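Local coordinates for protein erythrocyte binding antigen 140 (PDB 4GF2) that probably binds a receptor on the host erythrocyte surface during invasion by the malaria parasite, here as the piece carrying its two Duffy binding domains, at residues R26-S29 against E30-V34. The protein carries 3 engineered substitutions. Sequence-based numbering, arbitrary orientation.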
ATOM      1  N   ARG A  26     -22.088   2.968  15.018  1.00 61.68           N
ATOM      2  CA  ARG A  26     -23.290   2.893  14.199  1.00 66.53           C
ATOM      3  C   ARG A  26     -23.973   4.254  14.222  1.00 66.69           C
ATOM      4  O   ARG A  26     -23.674   5.086  15.076  1.00 64.56           O
ATOM      5  CB  ARG A  26     -24.253   1.841  14.749  1.00 70.02           C
ATOM      6  CG  ARG A  26     -23.645   0.464  14.956  1.00 75.81           C
ATOM      7  CD  ARG A  26     -24.676  -0.507  15.519  1.00 84.02           C
ATOM      8  NE  ARG A  26     -25.130  -0.123  16.857  1.00 89.62           N
ATOM      9  CZ  ARG A  26     -24.623  -0.591  17.998  1.00 92.89           C
ATOM     10  NH1 ARG A  26     -23.631  -1.476  17.995  1.00 93.37           N
ATOM     11  NH2 ARG A  26     -25.113  -0.170  19.157  1.00 93.96           N
ATOM     12  N   GLU A  27     -24.889   4.483  13.288  1.00 70.55           N
ATOM     13  CA  GLU A  27     -25.699   5.695  13.328  1.00 73.38           C
ATOM     14  C   GLU A  27     -27.050   5.372  13.961  1.00 71.44           C
ATOM     15  O   GLU A  27     -27.680   4.371  13.620  1.00 70.98           O
ATOM     16  CB  GLU A  27     -25.876   6.300  11.930  1.00 84.26           C
ATOM     17  CG  GLU A  27     -26.760   5.497  10.993  1.00 91.02           C
ATOM     18  CD  GLU A  27     -27.060   6.234   9.696  1.00101.37           C
ATOM     19  OE1 GLU A  27     -26.378   7.241   9.403  1.00104.09           O
ATOM     20  OE2 GLU A  27     -27.984   5.808   8.971  1.00105.98           O
ATOM     21  N   ASN A  28     -27.477   6.214  14.898  1.00 70.89           N
ATOM     22  CA  ASN A  28     -28.763   6.030  15.563  1.00 71.67           C
ATOM     23  C   ASN A  28     -29.912   6.625  14.748  1.00 77.76           C
ATOM     24  O   ASN A  28     -29.716   7.064  13.615  1.00 79.96           O
ATOM     25  CB  ASN A  28     -28.729   6.633  16.970  1.00 69.06           C
ATOM     26  CG  ASN A  28     -28.546   8.139  16.962  1.00 70.38           C
ATOM     27  OD1 ASN A  28     -28.941   8.828  16.018  1.00 73.80           O
ATOM     28  ND2 ASN A  28     -27.946   8.660  18.027  1.00 68.24           N
ATOM     29  N   SER A  29     -31.108   6.636  15.332  1.00 81.12           N
ATOM     30  CA  SER A  29     -32.308   7.073  14.621  1.00 89.03           C
ATOM     31  C   SER A  29     -32.180   8.491  14.071  1.00 90.60           C
ATOM     32  O   SER A  29     -32.748   8.809  13.031  1.00 91.53           O
ATOM     33  CB  SER A  29     -33.531   6.983  15.537  1.00 93.33           C
ATOM     34  OG  SER A  29     -33.358   7.778  16.698  1.00 94.27           O
ATOM     35  N   GLU A  30     -31.427   9.339  14.764  1.00 88.74           N
ATOM     36  CA  GLU A  30     -31.268  10.726  14.342  1.00 97.72           C
ATOM     37  C   GLU A  30     -30.137  10.893  13.331  1.00 91.00           C
ATOM     38  O   GLU A  30     -29.635  11.999  13.133  1.00 90.43           O
ATOM     39  CB  GLU A  30     -31.003  11.622  15.553  1.00102.10           C
ATOM     40  CG  GLU A  30     -32.027  11.481  16.664  1.00108.58           C
ATOM     41  CD  GLU A  30     -31.692  12.336  17.870  1.00110.65           C
ATOM     42  OE1 GLU A  30     -31.090  13.415  17.687  1.00112.26           O
ATOM     43  OE2 GLU A  30     -32.026  11.925  19.002  1.00109.40           O
ATOM     44  N   LYS A  31     -29.737   9.796  12.693  1.00 86.46           N
ATOM     45  CA  LYS A  31     -28.656   9.825  11.712  1.00 89.40           C
ATOM     46  C   LYS A  31     -27.331  10.228  12.358  1.00 91.22           C
ATOM     47  O   LYS A  31     -26.373  10.574  11.665  1.00 96.00           O
ATOM     48  CB  LYS A  31     -28.992  10.790  10.571  1.00 94.33           C
ATOM     49  CG  LYS A  31     -30.290  10.469   9.850  1.00 98.64           C
ATOM     50  CD  LYS A  31     -30.707  11.608   8.934  1.00105.65           C
ATOM     51  CE  LYS A  31     -32.031  11.321   8.249  1.00110.40           C
ATOM     52  NZ  LYS A  31     -32.525  12.497   7.480  1.00117.49           N
ATOM     53  N   ILE A  32     -27.283  10.180  13.684  1.00 79.55           N
ATOM     54  CA  ILE A  32     -26.077  10.533  14.424  1.00 76.81           C
ATOM     55  C   ILE A  32     -25.224   9.294  14.665  1.00 73.04           C
ATOM     56  O   ILE A  32     -25.724   8.271  15.135  1.00 69.39           O
ATOM     57  CB  ILE A  32     -26.422  11.162  15.789  1.00 75.38           C
ATOM     58  CG1 ILE A  32     -27.217  12.456  15.599  1.00 83.84           C
ATOM     59  CG2 ILE A  32     -25.158  11.429  16.599  1.00 71.06           C
ATOM     60  CD1 ILE A  32     -26.450  13.551  14.892  1.00 89.90           C
ATOM     61  N   THR A  33     -23.938   9.384  14.339  1.00 73.11           N
ATOM     62  CA  THR A  33     -23.005   8.293  14.606  1.00 69.38           C
ATOM     63  C   THR A  33     -22.560   8.303  16.068  1.00 64.24           C
ATOM     64  O   THR A  33     -22.252   9.356  16.627  1.00 64.27           O
ATOM     65  CB  THR A  33     -21.757   8.380  13.705  1.00 71.12           C
ATOM     66  OG1 THR A  33     -22.124   8.137  12.344  1.00 75.40           O
ATOM     67  CG2 THR A  33     -20.714   7.353  14.122  1.00 67.39           C
ATOM     68  N   VAL A  34     -22.539   7.122  16.679  1.00 60.26           N
ATOM     69  CA  VAL A  34     -22.000   6.949  18.023  1.00 56.50           C
ATOM     70  C   VAL A  34     -21.134   5.694  18.081  1.00 54.15           C
ATOM     71  O   VAL A  34     -21.334   4.760  17.306  1.00 54.61           O
ATOM     72  CB  VAL A  34     -23.115   6.826  19.088  1.00 55.18           C
ATOM     73  CG1 VAL A  34     -23.855   8.142  19.249  1.00 58.35           C
ATOM     74  CG2 VAL A  34     -24.079   5.700  18.732  1.00 55.86           C
TER
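E30 meets N28 at the tip of a beta hairpin: its backbone N donates to the side-chain OD1 of N28 over 2.8 Å, a bent bond that closes an Asx turn. The side chain of E30 starts close by, its CB 3.5 Å from the same N28 OD1. K31 follows as the last residue of a type I beta turn that begins at N28, and its N reaches N28 O at 2.9 Å. K31 adopts a left-handed backbone conformation (phi 64°, psi 15°): it is the G1 bulge of this 3:5 hairpin and lets N28 N pair with I32 O. At I32 the backbone N supplies a second donor to N28 OD1, 3.2 Å away; it and E30 N approach from opposite faces of the amide plane, so one oxygen links the start of the loop to its middle and to the entry of the second strand, and the N28 amide is held between the two donors. That placement depends on the N28 side chain folding back over its own backbone, with CG between N and the carbonyl carbon (chi1 65°). I32 runs side by side with N28, CB 3.4 Å from OD1, while its carbonyl O takes the N28 backbone N at 2.7 Å and also receives a CA-H...O contact from E27. T33 pairs with E27 as an antiparallel non-hydrogen-bonded pair, and its CA makes a similar contact to R26 O. V34 forms the next pair, hydrogen-bonded both ways with R26, V34 N to R26 O being 2.8 Å. The turn joins strands 23-27 and 33-37, a two-stranded antiparallel sheet in a largely helical chain; I32 rests on L239 and K242 of helix 213-242, T33 on V235 and V34 on L239, while R26 and N28 touch F108 in a neighbouring loop.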